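Guanine deaminase (Escherichia coli, PDB 6OHB) catalyses the zinc-dependent hydrolytic deamination of guanine to xanthine and ammonia, the first step in guanine degradation. Local coordinates at residues A[7-13]-A[64-70]; A[33-39]-A[50-54]; A[79-84]-A[323-328]; A[138-142]-A[234-238]. All coordinates share one frame. Residue numbers count along the deposited sequence, not the author numbering.

How the contacts relate
Contacts 1 and 2 lie toward the periphery, their centres about 28 and 27 Å from the centre of the chain, in the small beta domain; contacts 3 and 4 are fully buried in the TIM-barrel core, centres about 4 and 9 Å from it. Contacts 1 and 2 share a sheet through strands 8-12 and 38-43 and the Arg12-Asp37 salt bridge; contact 2 also reaches the larger sheet through strand 32-35. Contacts 3 and 4, centres about 8 Å apart, meet through strands 73-84 and 135-141 and supply all four zinc-binding residues. The peripheral pair relies on main-chain pairing, with a partly buried mix of apolar and charged side chains; the central pair joins metal ligation to polar bonds in contact 3 and ring packing in contact 4.

Contact 1: residues A[7-13]-A[64-70]; sequences TLKAVRG and IRVRDYR
In the small beta domain, edge strand 67-70 of a four-stranded mixed sheet pairs in parallel with strand 8-12. Strand 8-12 is extended; Gly13 (phi 159°, psi -160°) turns the corner at its end. The axes approach to 4.9 Å at 17°. Val11 pairs with Arg67 (CA-CA 4.8 Å) and Arg12 with Asp68 (CA-CA 5.0 Å), the two pairs putting their side chains on opposite faces. Three backbone hydrogen bonds form: Arg67 N to Ala10 O 2.8 Å, Arg12 N to Arg67 O 2.9 Å, Tyr69 N to Arg12 O 3.0 Å. N-terminal to these, a water accepts from Ala10 N (2.9 Å) and Arg67 NE (3.0 Å) and donates to Arg65 O (2.9 Å). Ala10 CB meets Val66 CG2 at 3.8 Å and Ile64 CD1 at 4.0 Å; Val11 CG1 lies at the Tyr69 ring edge, 3.7 Å from CD2. Arg12, chi1 to chi3 all t, lays its guanidinium flat on that of Arg70, centres 3.7 Å apart, planes at 19°. Asp68 OD1 accepts from Arg70 N (3.2 Å), an Asx turn, and Arg70 NE (2.9 Å); Asp68 OD2 salt-bridges Arg70 NH2 (2.8 Å). With Asp37 bridged to Arg12, each cation has its own carboxylate, which probably offsets their repulsion.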
loop_
_atom_site.group_PDB
_atom_site.type_symbol
_atom_site.label_atom_id
_atom_site.label_comp_id
_atom_site.label_asym_id
_atom_site.label_seq_id
_atom_site.Cartn_x
_atom_site.Cartn_y
_atom_site.Cartn_z
ATOM N N THR A 7 16.379 -25.486 -30.052
ATOM C CA THR A 7 15.334 -24.756 -30.754
ATOM C C THR A 7 15.159 -23.356 -30.175
ATOM O O THR A 7 15.577 -23.064 -29.053
ATOM C CB THR A 7 14.008 -25.512 -30.667
ATOM O OG1 THR A 7 12.980 -24.758 -31.322
ATOM C CG2 THR A 7 13.640 -25.721 -29.206
ATOM N N LEU A 8 14.496 -22.502 -30.950
ATOM C CA LEU A 8 14.304 -21.095 -30.629
ATOM C C LEU A 8 12.892 -20.828 -30.105
ATOM O O LEU A 8 11.947 -21.574 -30.378
ATOM C CB LEU A 8 14.562 -20.240 -31.874
ATOM C CG LEU A 8 15.391 -18.961 -31.781
ATOM C CD1 LEU A 8 16.508 -19.101 -30.768
ATOM C CD2 LEU A 8 15.970 -18.631 -33.149
ATOM N N LYS A 9 12.765 -19.745 -29.333
ATOM C CA LYS A 9 11.475 -19.151 -28.993
ATOM C C LYS A 9 11.531 -17.668 -29.320
ATOM O O LYS A 9 12.571 -17.029 -29.131
ATOM C CB LYS A 9 11.106 -19.328 -27.509
ATOM C CG LYS A 9 10.913 -20.764 -27.066
ATOM C CD LYS A 9 10.401 -20.828 -25.631
ATOM C CE LYS A 9 10.647 -22.200 -25.020
ATOM N NZ LYS A 9 9.990 -22.351 -23.695
ATOM N N ALA A 10 10.411 -17.122 -29.793
ATOM C CA ALA A 10 10.311 -15.723 -30.193
ATOM C C ALA A 10 9.231 -15.024 -29.381
ATOM O O ALA A 10 8.087 -15.490 -29.333
ATOM C CB ALA A 10 10.001 -15.601 -31.688
ATOM N N VAL A 11 9.585 -13.896 -28.770
ATOM C CA VAL A 11 8.674 -13.114 -27.943
ATOM C C VAL A 11 8.674 -11.684 -28.466
ATOM O O VAL A 11 9.725 -11.036 -28.514
ATOM C CB VAL A 11 9.075 -13.141 -26.457
ATOM C CG1 VAL A 11 8.207 -12.183 -25.662
ATOM C CG2 VAL A 11 8.977 -14.559 -25.893
ATOM N N ARG A 12 7.503 -11.181 -28.833
ATOM C CA ARG A 12 7.375 -9.845 -29.393
ATOM C C ARG A 12 6.643 -8.919 -28.424
ATOM O O ARG A 12 5.715 -9.344 -27.726
ATOM C CB ARG A 12 6.631 -9.902 -30.728
ATOM C CG ARG A 12 6.594 -8.583 -31.450
ATOM C CD ARG A 12 5.827 -8.675 -32.749
ATOM N NE ARG A 12 5.823 -7.385 -33.425
ATOM C CZ ARG A 12 5.300 -7.181 -34.626
ATOM N NH1 ARG A 12 4.741 -8.190 -35.285
ATOM N NH2 ARG A 12 5.340 -5.970 -35.169
ATOM N N GLY A 13 7.049 -7.656 -28.387
ATOM C CA GLY A 13 6.283 -6.690 -27.616
ATOM C C GLY A 13 7.130 -5.478 -27.269
ATOM O O GLY A 13 8.141 -5.213 -27.904
ATOM N N ILE A 64 8.423 -22.096 -35.760
ATOM C CA ILE A 64 7.915 -21.546 -34.511
ATOM C C ILE A 64 7.004 -20.364 -34.802
ATOM O O ILE A 64 7.214 -19.620 -35.766
ATOM C CB ILE A 64 9.057 -21.139 -33.554
ATOM C CG1 ILE A 64 9.665 -19.799 -33.969
ATOM C CG2 ILE A 64 10.123 -22.225 -33.502
ATOM C CD1 ILE A 64 10.726 -19.293 -33.027
ATOM N N ARG A 65 5.954 -20.238 -34.004
ATOM C CA ARG A 65 5.115 -19.052 -33.991
ATOM C C ARG A 65 5.542 -18.148 -32.838
ATOM O O ARG A 65 5.880 -18.623 -31.747
ATOM C CB ARG A 65 3.641 -19.440 -33.919
ATOM C CG ARG A 65 3.209 -20.131 -35.220
ATOM C CD ARG A 65 1.714 -20.085 -35.475
ATOM N NE ARG A 65 1.188 -18.725 -35.583
ATOM C CZ ARG A 65 1.197 -17.995 -36.696
ATOM N NH1 ARG A 65 1.720 -18.483 -37.814
ATOM N NH2 ARG A 65 0.685 -16.770 -36.686
ATOM N N VAL A 66 5.548 -16.845 -33.092
ATOM C CA VAL A 66 6.004 -15.877 -32.102
ATOM C C VAL A 66 4.896 -15.631 -31.086
ATOM O O VAL A 66 3.707 -15.609 -31.427
ATOM C CB VAL A 66 6.441 -14.569 -32.791
ATOM C CG1 VAL A 66 5.341 -14.055 -33.696
ATOM C CG2 VAL A 66 6.825 -13.512 -31.762
ATOM N N ARG A 67 5.283 -15.528 -29.815
ATOM C CA ARG A 67 4.366 -15.145 -28.745
ATOM C C ARG A 67 4.197 -13.633 -28.797
ATOM O O ARG A 67 5.151 -12.887 -28.552
ATOM C CB ARG A 67 4.898 -15.599 -27.389
ATOM C CG ARG A 67 5.071 -17.101 -27.283
ATOM C CD ARG A 67 6.529 -17.461 -27.055
ATOM N NE ARG A 67 6.793 -18.876 -27.299
ATOM C CZ ARG A 67 6.571 -19.844 -26.414
ATOM N NH1 ARG A 67 6.072 -19.555 -25.216
ATOM N NH2 ARG A 67 6.847 -21.103 -26.728
ATOM N N ASP A 68 2.995 -13.179 -29.145
ATOM C CA ASP A 68 2.718 -11.772 -29.431
ATOM C C ASP A 68 2.131 -11.119 -28.177
ATOM O O ASP A 68 0.944 -11.271 -27.881
ATOM C CB ASP A 68 1.775 -11.669 -30.627
ATOM C CG ASP A 68 1.562 -10.242 -31.089
ATOM O OD1 ASP A 68 2.187 -9.326 -30.513
ATOM O OD2 ASP A 68 0.749 -10.036 -32.019
ATOM N N TYR A 69 2.967 -10.388 -27.438
ATOM C CA TYR A 69 2.532 -9.674 -26.243
ATOM C C TYR A 69 2.437 -8.170 -26.480
ATOM O O TYR A 69 2.654 -7.377 -25.560
ATOM C CB TYR A 69 3.475 -9.962 -25.075
ATOM C CG TYR A 69 3.509 -11.410 -24.650
ATOM C CD1 TYR A 69 2.341 -12.082 -24.297
ATOM C CD2 TYR A 69 4.710 -12.110 -24.594
ATOM C CE1 TYR A 69 2.369 -13.418 -23.901
ATOM C CE2 TYR A 69 4.749 -13.445 -24.201
ATOM C CZ TYR A 69 3.575 -14.091 -23.855
ATOM O OH TYR A 69 3.611 -15.412 -23.468
ATOM N N ARG A 70 2.112 -7.763 -27.706
ATOM C CA ARG A 70 1.980 -6.344 -28.005
ATOM C C ARG A 70 0.817 -5.750 -27.227
ATOM O O ARG A 70 -0.242 -6.365 -27.091
ATOM C CB ARG A 70 1.803 -6.127 -29.510
ATOM C CG ARG A 70 3.121 -6.260 -30.272
ATOM C CD ARG A 70 2.940 -6.086 -31.769
ATOM N NE ARG A 70 2.120 -7.143 -32.352
ATOM C CZ ARG A 70 1.706 -7.156 -33.613
ATOM N NH1 ARG A 70 2.043 -6.168 -34.431
ATOM N NH2 ARG A 70 0.959 -8.156 -34.059
HETATM O O HOH W 1 8.144 -18.924 -29.961
#

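Contact 2: residues A[33-39]-A[50-54]; sequences RFIEDGL and FGEWE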
loop_
_atom_site.group_PDB
_atom_site.type_symbol
_atom_site.label_atom_id
_atom_site.label_comp_id
_atom_site.label_asym_id
_atom_site.label_seq_id
_atom_site.Cartn_x
_atom_site.Cartn_y
_atom_site.Cartn_z
ATOM N N ARG A 33 17.062 1.386 -21.532
ATOM C CA ARG A 33 16.663 1.078 -22.893
ATOM C C ARG A 33 15.186 0.712 -22.900
ATOM O O ARG A 33 14.756 -0.192 -22.167
ATOM C CB ARG A 33 17.501 -0.066 -23.459
ATOM C CG ARG A 33 17.075 -0.502 -24.845
ATOM C CD ARG A 33 17.981 -1.596 -25.368
ATOM N NE ARG A 33 18.168 -2.658 -24.386
ATOM C CZ ARG A 33 18.984 -3.691 -24.555
ATOM N NH1 ARG A 33 19.695 -3.803 -25.671
ATOM N NH2 ARG A 33 19.094 -4.612 -23.610
ATOM N N PHE A 34 14.421 1.418 -23.728
ATOM C CA PHE A 34 13.017 1.132 -23.983
ATOM C C PHE A 34 12.851 0.868 -25.473
ATOM O O PHE A 34 13.111 1.752 -26.294
ATOM C CB PHE A 34 12.133 2.297 -23.534
ATOM C CG PHE A 34 10.686 2.146 -23.912
ATOM C CD1 PHE A 34 9.905 1.156 -23.337
ATOM C CD2 PHE A 34 10.109 2.993 -24.844
ATOM C CE1 PHE A 34 8.573 1.016 -23.683
ATOM C CE2 PHE A 34 8.777 2.857 -25.198
ATOM C CZ PHE A 34 8.008 1.867 -24.614
ATOM N N ILE A 35 12.422 -0.343 -25.819
ATOM C CA ILE A 35 12.161 -0.728 -27.203
ATOM C C ILE A 35 10.660 -0.933 -27.354
ATOM O O ILE A 35 10.095 -1.859 -26.766
ATOM C CB ILE A 35 12.922 -2.002 -27.595
ATOM C CG1 ILE A 35 14.422 -1.850 -27.317
ATOM C CG2 ILE A 35 12.660 -2.341 -29.056
ATOM C CD1 ILE A 35 15.160 -0.991 -28.327
ATOM N N GLU A 36 10.014 -0.092 -28.160
ATOM C CA GLU A 36 8.559 -0.133 -28.222
ATOM C C GLU A 36 8.052 -1.285 -29.085
ATOM O O GLU A 36 7.043 -1.914 -28.750
ATOM C CB GLU A 36 8.022 1.206 -28.726
ATOM C CG GLU A 36 6.513 1.317 -28.662
ATOM C CD GLU A 36 5.881 1.204 -30.028
ATOM O OE1 GLU A 36 4.741 0.702 -30.117
ATOM O OE2 GLU A 36 6.527 1.622 -31.014
ATOM N N ASP A 37 8.734 -1.589 -30.188
ATOM C CA ASP A 37 8.378 -2.715 -31.051
ATOM C C ASP A 37 9.598 -3.629 -31.126
ATOM O O ASP A 37 10.411 -3.550 -32.052
ATOM C CB ASP A 37 7.930 -2.232 -32.428
ATOM C CG ASP A 37 7.353 -3.351 -33.284
ATOM O OD1 ASP A 37 6.966 -4.394 -32.723
ATOM O OD2 ASP A 37 7.298 -3.185 -34.525
ATOM N N GLY A 38 9.725 -4.498 -30.129
ATOM C CA GLY A 38 10.906 -5.313 -29.955
ATOM C C GLY A 38 10.701 -6.812 -30.045
ATOM O O GLY A 38 9.575 -7.322 -29.965
ATOM N N LEU A 39 11.821 -7.519 -30.184
ATOM C CA LEU A 39 11.868 -8.960 -30.358
ATOM C C LEU A 39 12.933 -9.538 -29.442
ATOM O O LEU A 39 14.065 -9.036 -29.395
ATOM C CB LEU A 39 12.180 -9.334 -31.808
ATOM C CG LEU A 39 12.561 -10.798 -32.025
ATOM C CD1 LEU A 39 11.372 -11.690 -31.707
ATOM C CD2 LEU A 39 13.051 -11.022 -33.450
ATOM N N PHE A 50 18.321 -9.893 -28.851
ATOM C CA PHE A 50 17.332 -8.922 -28.419
ATOM C C PHE A 50 17.486 -7.646 -29.226
ATOM O O PHE A 50 18.609 -7.191 -29.460
ATOM C CB PHE A 50 17.464 -8.614 -26.926
ATOM C CG PHE A 50 16.583 -7.498 -26.473
ATOM C CD1 PHE A 50 15.209 -7.643 -26.490
ATOM C CD2 PHE A 50 17.121 -6.298 -26.051
ATOM C CE1 PHE A 50 14.387 -6.616 -26.081
ATOM C CE2 PHE A 50 16.301 -5.267 -25.642
ATOM C CZ PHE A 50 14.934 -5.425 -25.657
ATOM N N GLY A 51 16.367 -7.066 -29.650
ATOM C CA GLY A 51 16.452 -5.768 -30.299
ATOM C C GLY A 51 15.160 -5.383 -30.988
ATOM O O GLY A 51 14.081 -5.836 -30.610
ATOM N N GLU A 52 15.293 -4.509 -31.982
ATOM C CA GLU A 52 14.136 -4.039 -32.736
ATOM C C GLU A 52 13.544 -5.162 -33.580
ATOM O O GLU A 52 14.270 -5.970 -34.172
ATOM C CB GLU A 52 14.525 -2.863 -33.638
ATOM C CG GLU A 52 14.955 -1.609 -32.894
ATOM C CD GLU A 52 13.791 -0.692 -32.576
ATOM O OE1 GLU A 52 12.648 -1.015 -32.973
ATOM O OE2 GLU A 52 14.020 0.360 -31.939
ATOM N N TRP A 53 12.211 -5.196 -33.633
ATOM C CA TRP A 53 11.493 -6.228 -34.375
ATOM C C TRP A 53 11.962 -6.312 -35.827
ATOM O O TRP A 53 12.237 -7.402 -36.345
ATOM C CB TRP A 53 9.986 -5.949 -34.300
ATOM C CG TRP A 53 9.143 -6.810 -35.198
ATOM C CD1 TRP A 53 8.457 -6.406 -36.303
ATOM C CD2 TRP A 53 8.882 -8.217 -35.056
ATOM N NE1 TRP A 53 7.792 -7.469 -36.864
ATOM C CE2 TRP A 53 8.036 -8.592 -36.119
ATOM C CE3 TRP A 53 9.282 -9.194 -34.137
ATOM C CZ2 TRP A 53 7.586 -9.902 -36.292
ATOM C CZ3 TRP A 53 8.831 -10.498 -34.309
ATOM C CH2 TRP A 53 7.993 -10.838 -35.379
ATOM N N GLU A 54 12.056 -5.169 -36.508
ATOM C CA GLU A 54 12.444 -5.213 -37.912
ATOM C C GLU A 54 13.904 -5.611 -38.091
ATOM O O GLU A 54 14.264 -6.112 -39.162
ATOM C CB GLU A 54 12.174 -3.867 -38.589
ATOM C CG GLU A 54 10.702 -3.420 -38.571
ATOM C CD GLU A 54 9.789 -4.234 -39.489
ATOM O OE1 GLU A 54 10.273 -5.163 -40.167
ATOM O OE2 GLU A 54 8.577 -3.936 -39.541
HETATM O O HOH W 2 10.361 0.097 -31.464
#
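This is the open end of the beta hairpin 38-43/46-50 in the small beta domain, where the chain passes into helix 53-56. The chain bends at Glu36-Asp37, passing from the larger sheet into the four-stranded one, so strand 33-35 contributes only side chains while 38-39 makes the backbone pairing. Leu39 and Gly51 form a hydrogen-bonded pair, Leu39 N to Gly51 O 2.8 Å and Gly51 N to Leu39 O 3.0 Å; the next pair, Gly38 with Glu52, is non-hydrogen-bonded. At Gly51 (phi 167°, psi -156°) a CB would be jammed against the carbonyl O of Phe50. Trp53 N donates to Asp37 O at 2.9 Å, at the helix start. Leu39 CB rests against the indole edge, 3.7 Å from Trp53 CE3. Ile35 CG1 packs on Phe50 CZ at 4.0 Å. The Arg33 guanidinium, salt-bridged to Asp17, sets one face on the edge of the Phe50 ring, Arg33 CZ 3.3 Å from Phe50 CE2. A water links Asp37 N (2.7 Å) to Glu52 OE1 (3.0 Å).

Contact 3: residues A[79-84]-A[323-328]; sequences VDTHIH and GMGTDI. With ZN (zinc ion), chain E.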
loop_
_atom_site.group_PDB
_atom_site.type_symbol
_atom_site.label_atom_id
_atom_site.label_comp_id
_atom_site.label_asym_id
_atom_site.label_seq_id
_atom_site.Cartn_x
_atom_site.Cartn_y
_atom_site.Cartn_z
ATOM N N VAL A 79 13.777 -9.151 -8.580
ATOM C CA VAL A 79 14.765 -9.739 -7.683
ATOM C C VAL A 79 14.411 -9.313 -6.262
ATOM O O VAL A 79 14.518 -8.128 -5.913
ATOM C CB VAL A 79 16.191 -9.308 -8.046
ATOM C CG1 VAL A 79 17.190 -9.938 -7.087
ATOM C CG2 VAL A 79 16.508 -9.682 -9.499
ATOM N N ASP A 80 14.016 -10.284 -5.437
ATOM C CA ASP A 80 13.595 -10.063 -4.056
ATOM C C ASP A 80 14.737 -10.479 -3.133
ATOM O O ASP A 80 15.004 -11.673 -2.970
ATOM C CB ASP A 80 12.333 -10.876 -3.767
ATOM C CG ASP A 80 11.620 -10.434 -2.500
ATOM O OD1 ASP A 80 12.277 -9.892 -1.582
ATOM O OD2 ASP A 80 10.390 -10.644 -2.427
ATOM N N THR A 81 15.380 -9.504 -2.489
ATOM C CA THR A 81 16.636 -9.777 -1.795
ATOM C C THR A 81 16.487 -10.155 -0.320
ATOM O O THR A 81 17.509 -10.390 0.334
ATOM C CB THR A 81 17.583 -8.577 -1.911
ATOM O OG1 THR A 81 16.987 -7.420 -1.308
ATOM C CG2 THR A 81 17.913 -8.289 -3.376
ATOM N N HIS A 82 15.269 -10.252 0.217
ATOM C CA HIS A 82 15.083 -10.771 1.578
ATOM C C HIS A 82 13.624 -11.171 1.750
ATOM O O HIS A 82 12.740 -10.309 1.743
ATOM C CB HIS A 82 15.498 -9.748 2.638
ATOM C CG HIS A 82 15.303 -10.222 4.047
ATOM N ND1 HIS A 82 16.098 -11.187 4.628
ATOM C CD2 HIS A 82 14.396 -9.869 4.989
ATOM C CE1 HIS A 82 15.694 -11.403 5.867
ATOM N NE2 HIS A 82 14.663 -10.614 6.111
ATOM N N ILE A 83 13.378 -12.467 1.911
ATOM C CA ILE A 83 12.027 -12.979 2.105
ATOM C C ILE A 83 12.126 -14.259 2.925
ATOM O O ILE A 83 13.077 -15.032 2.778
ATOM C CB ILE A 83 11.315 -13.182 0.748
ATOM C CG1 ILE A 83 9.881 -13.677 0.948
ATOM C CG2 ILE A 83 12.119 -14.106 -0.168
ATOM C CD1 ILE A 83 9.054 -13.677 -0.325
ATOM N N HIS A 84 11.159 -14.460 3.820
ATOM C CA HIS A 84 11.115 -15.619 4.711
ATOM C C HIS A 84 10.097 -16.622 4.154
ATOM O O HIS A 84 8.896 -16.338 4.116
ATOM C CB HIS A 84 10.761 -15.196 6.144
ATOM C CG HIS A 84 11.774 -14.304 6.817
ATOM N ND1 HIS A 84 12.630 -14.757 7.801
ATOM C CD2 HIS A 84 12.011 -12.976 6.706
ATOM C CE1 HIS A 84 13.376 -13.757 8.236
ATOM N NE2 HIS A 84 13.026 -12.669 7.582
ATOM N N GLY A 323 19.516 -3.702 -2.516
ATOM C CA GLY A 323 18.414 -4.332 -3.208
ATOM C C GLY A 323 17.147 -4.253 -2.363
ATOM O O GLY A 323 17.178 -3.867 -1.188
ATOM N N MET A 324 16.023 -4.606 -2.982
ATOM C CA MET A 324 14.718 -4.543 -2.332
ATOM C C MET A 324 14.288 -5.919 -1.828
ATOM O O MET A 324 14.421 -6.917 -2.536
ATOM C CB MET A 324 13.654 -4.004 -3.293
ATOM C CG MET A 324 13.960 -2.642 -3.903
ATOM S SD MET A 324 14.145 -1.319 -2.696
ATOM C CE MET A 324 12.579 -1.433 -1.822
ATOM N N GLY A 325 13.768 -5.960 -0.604
ATOM C CA GLY A 325 13.211 -7.177 -0.045
ATOM C C GLY A 325 11.821 -6.923 0.503
ATOM O O GLY A 325 11.476 -5.808 0.889
ATOM N N THR A 326 11.001 -7.970 0.486
ATOM C CA THR A 326 9.643 -7.884 1.023
ATOM C C THR A 326 9.492 -8.151 2.534
ATOM O O THR A 326 8.505 -7.668 3.111
ATOM C CB THR A 326 8.707 -8.833 0.258
ATOM O OG1 THR A 326 9.195 -10.176 0.342
ATOM C CG2 THR A 326 8.592 -8.424 -1.201
ATOM N N ASP A 327 10.460 -8.822 3.185
ATOM C CA ASP A 327 10.314 -9.489 4.502
ATOM C C ASP A 327 8.925 -10.080 4.641
ATOM O O ASP A 327 8.221 -9.828 5.617
ATOM C CB ASP A 327 10.695 -8.626 5.733
ATOM C CG ASP A 327 11.589 -9.450 6.739
ATOM O OD1 ASP A 327 11.667 -10.636 6.576
ATOM O OD2 ASP A 327 12.225 -9.087 7.720
ATOM N N ILE A 328 8.524 -10.854 3.623
ATOM C CA ILE A 328 7.258 -11.569 3.730
ATOM C C ILE A 328 7.269 -12.347 5.029
ATOM O O ILE A 328 8.307 -12.873 5.441
ATOM C CB ILE A 328 7.004 -12.460 2.500
ATOM C CG1 ILE A 328 6.279 -11.661 1.424
ATOM C CG2 ILE A 328 6.206 -13.707 2.858
ATOM C CD1 ILE A 328 4.830 -11.374 1.817
HETATM ZN ZN ZN E . 13.499 -10.835 7.733
HETATM O O HOH W 3 15.914 -5.778 -5.537
#
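Gly323 opens the segment where strand 321-324 runs beside strand 73-84; a CB here would strike Thr81 CG2. At Met324 the carbonyl O accepts from Thr81 N at 2.8 Å, while Met324 N reaches Val79 O through a water that accepts from the amide and donates to the carbonyl. The Met324 side chain leads away to helix 336-349. Gly325 passes close to 79-84, its CA 4.4 Å from His82 CA, in a space where a CB would clash with His82 N. Thr326 is held twice by the Asp80 carboxylate, N to OD1 and OG1 to OD2, both 3.1 Å. This meeting of the first and last barrel strands closes the TIM barrel of the amidohydrolase fold, and the metal site lies where they end. Asp327 N donates to His82 O at 3.1 Å, and its OD1 and OD2 each lie 2.2 Å from the zinc, which His82 NE2 (2.0 Å), His84 NE2 (1.9 Å) and His237 also bind. Ile328 finishes the segment with its CB 3.5 Å from Ile83 CG1.

Contact 4: residues A[138-142]-A[234-238]; sequences ALVFG and VHTHL. With ZN (zinc ion), chain E.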
loop_
_atom_site.group_PDB
_atom_site.type_symbol
_atom_site.label_atom_id
_atom_site.label_comp_id
_atom_site.label_asym_id
_atom_site.label_seq_id
_atom_site.Cartn_x
_atom_site.Cartn_y
_atom_site.Cartn_z
ATOM N N ALA A 138 15.051 -14.907 -5.796
ATOM C CA ALA A 138 14.890 -14.461 -4.426
ATOM C C ALA A 138 16.023 -15.003 -3.572
ATOM O O ALA A 138 16.542 -16.095 -3.812
ATOM C CB ALA A 138 13.537 -14.896 -3.840
ATOM N N LEU A 139 16.405 -14.213 -2.576
ATOM C CA LEU A 139 17.284 -14.653 -1.501
ATOM C C LEU A 139 16.372 -14.948 -0.315
ATOM O O LEU A 139 15.726 -14.040 0.218
ATOM C CB LEU A 139 18.325 -13.583 -1.185
ATOM C CG LEU A 139 19.115 -13.713 0.115
ATOM C CD1 LEU A 139 19.866 -15.037 0.174
ATOM C CD2 LEU A 139 20.068 -12.533 0.266
ATOM N N VAL A 140 16.288 -16.218 0.069
ATOM C CA VAL A 140 15.176 -16.735 0.856
ATOM C C VAL A 140 15.698 -17.250 2.189
ATOM O O VAL A 140 16.589 -18.107 2.223
ATOM C CB VAL A 140 14.431 -17.859 0.113
ATOM C CG1 VAL A 140 13.251 -18.339 0.944
ATOM C CG2 VAL A 140 13.978 -17.398 -1.264
ATOM N N PHE A 141 15.134 -16.742 3.282
ATOM C CA PHE A 141 15.341 -17.370 4.578
ATOM C C PHE A 141 14.588 -18.691 4.624
ATOM O O PHE A 141 13.400 -18.754 4.295
ATOM C CB PHE A 141 14.867 -16.457 5.706
ATOM C CG PHE A 141 15.982 -15.836 6.498
ATOM C CD1 PHE A 141 16.845 -14.934 5.901
ATOM C CD2 PHE A 141 16.162 -16.149 7.835
ATOM C CE1 PHE A 141 17.866 -14.351 6.618
ATOM C CE2 PHE A 141 17.180 -15.572 8.563
ATOM C CZ PHE A 141 18.034 -14.669 7.958
ATOM N N GLY A 142 15.284 -19.749 5.017
ATOM C CA GLY A 142 14.647 -21.035 5.203
ATOM C C GLY A 142 14.134 -21.294 6.606
ATOM O O GLY A 142 13.650 -20.393 7.300
ATOM N N VAL A 234 26.129 -15.243 2.134
ATOM C CA VAL A 234 25.878 -14.999 3.548
ATOM C C VAL A 234 24.653 -14.100 3.631
ATOM O O VAL A 234 24.531 -13.143 2.862
ATOM C CB VAL A 234 27.090 -14.345 4.245
ATOM C CG1 VAL A 234 26.749 -13.978 5.679
ATOM C CG2 VAL A 234 28.305 -15.267 4.183
ATOM N N HIS A 235 23.748 -14.404 4.556
ATOM C CA HIS A 235 22.469 -13.704 4.607
ATOM C C HIS A 235 22.024 -13.591 6.056
ATOM O O HIS A 235 21.798 -14.616 6.706
ATOM C CB HIS A 235 21.429 -14.461 3.777
ATOM C CG HIS A 235 20.120 -13.752 3.651
ATOM N ND1 HIS A 235 18.946 -14.406 3.344
ATOM C CD2 HIS A 235 19.800 -12.442 3.780
ATOM C CE1 HIS A 235 17.960 -13.529 3.288
ATOM N NE2 HIS A 235 18.452 -12.331 3.550
ATOM N N THR A 236 21.872 -12.366 6.562
ATOM C CA THR A 236 21.413 -12.227 7.941
ATOM C C THR A 236 20.725 -10.881 8.129
ATOM O O THR A 236 20.734 -10.037 7.236
ATOM C CB THR A 236 22.583 -12.399 8.925
ATOM O OG1 THR A 236 22.077 -12.520 10.259
ATOM C CG2 THR A 236 23.543 -11.216 8.846
ATOM N N HIS A 237 20.129 -10.685 9.309
ATOM C CA HIS A 237 19.487 -9.423 9.669
ATOM C C HIS A 237 20.495 -8.516 10.387
ATOM O O HIS A 237 21.391 -8.999 11.086
ATOM C CB HIS A 237 18.265 -9.667 10.568
ATOM C CG HIS A 237 17.089 -10.310 9.882
ATOM N ND1 HIS A 237 16.918 -11.678 9.805
ATOM C CD2 HIS A 237 15.991 -9.765 9.301
ATOM C CE1 HIS A 237 15.780 -11.946 9.185
ATOM N NE2 HIS A 237 15.200 -10.802 8.865
ATOM N N LEU A 238 20.354 -7.192 10.215
ATOM C CA LEU A 238 21.312 -6.265 10.820
ATOM C C LEU A 238 20.670 -4.915 11.119
ATOM O O LEU A 238 20.137 -4.276 10.208
ATOM C CB LEU A 238 22.532 -6.063 9.906
ATOM C CG LEU A 238 23.609 -5.058 10.341
ATOM C CD1 LEU A 238 24.372 -5.586 11.543
ATOM C CD2 LEU A 238 24.562 -4.770 9.185
HETATM ZN ZN ZN E . 13.499 -10.835 7.733
HETATM O O HOH W 4 19.070 -17.164 3.309
#
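Strands 138-141 and 234-238 cross at -68°, their axes 8.6 Å apart at closest approach, and no hydrogen bond joins them directly. The nearest CA atoms, those of Phe141 and His235, are 8.0 Å apart, a spacing that only side chains and water bridge. His235 points toward 138-142 and is held on both faces of its ring. Leu139 CG makes a CH-pi contact with one face, 3.4 Å from the ring centroid and 18° off the normal. Against the opposite face Phe141 turns its edge, a T-shaped pair with centroids 4.7 Å apart and planes at 75°. A water tied to His235 ND1 at 2.8 Å donates to Val140 O at 2.9 Å, and the other ring nitrogen, His235 NE2, hydrogen-bonds to His82. Phe141 reaches on to His237, its CZ 3.7 Å from His237 ND1; the two rings meet obliquely, and His237 CE1 lies over the phenyl face. His237 ND1 bonds to Arg209 O, while His237 NE2 binds the zinc at 2.0 Å. His82, His84 and Asp327 complete the protein ligands of the metal. His237 and Leu238 probably also line the substrate site, as in related enzymes. The buried cluster of Phe141, His235 and His237 thus packs across the interior of a TIM barrel, leading to the single-zinc centre at its strand ends that characterises this deaminase branch of the amidohydrolase superfamily.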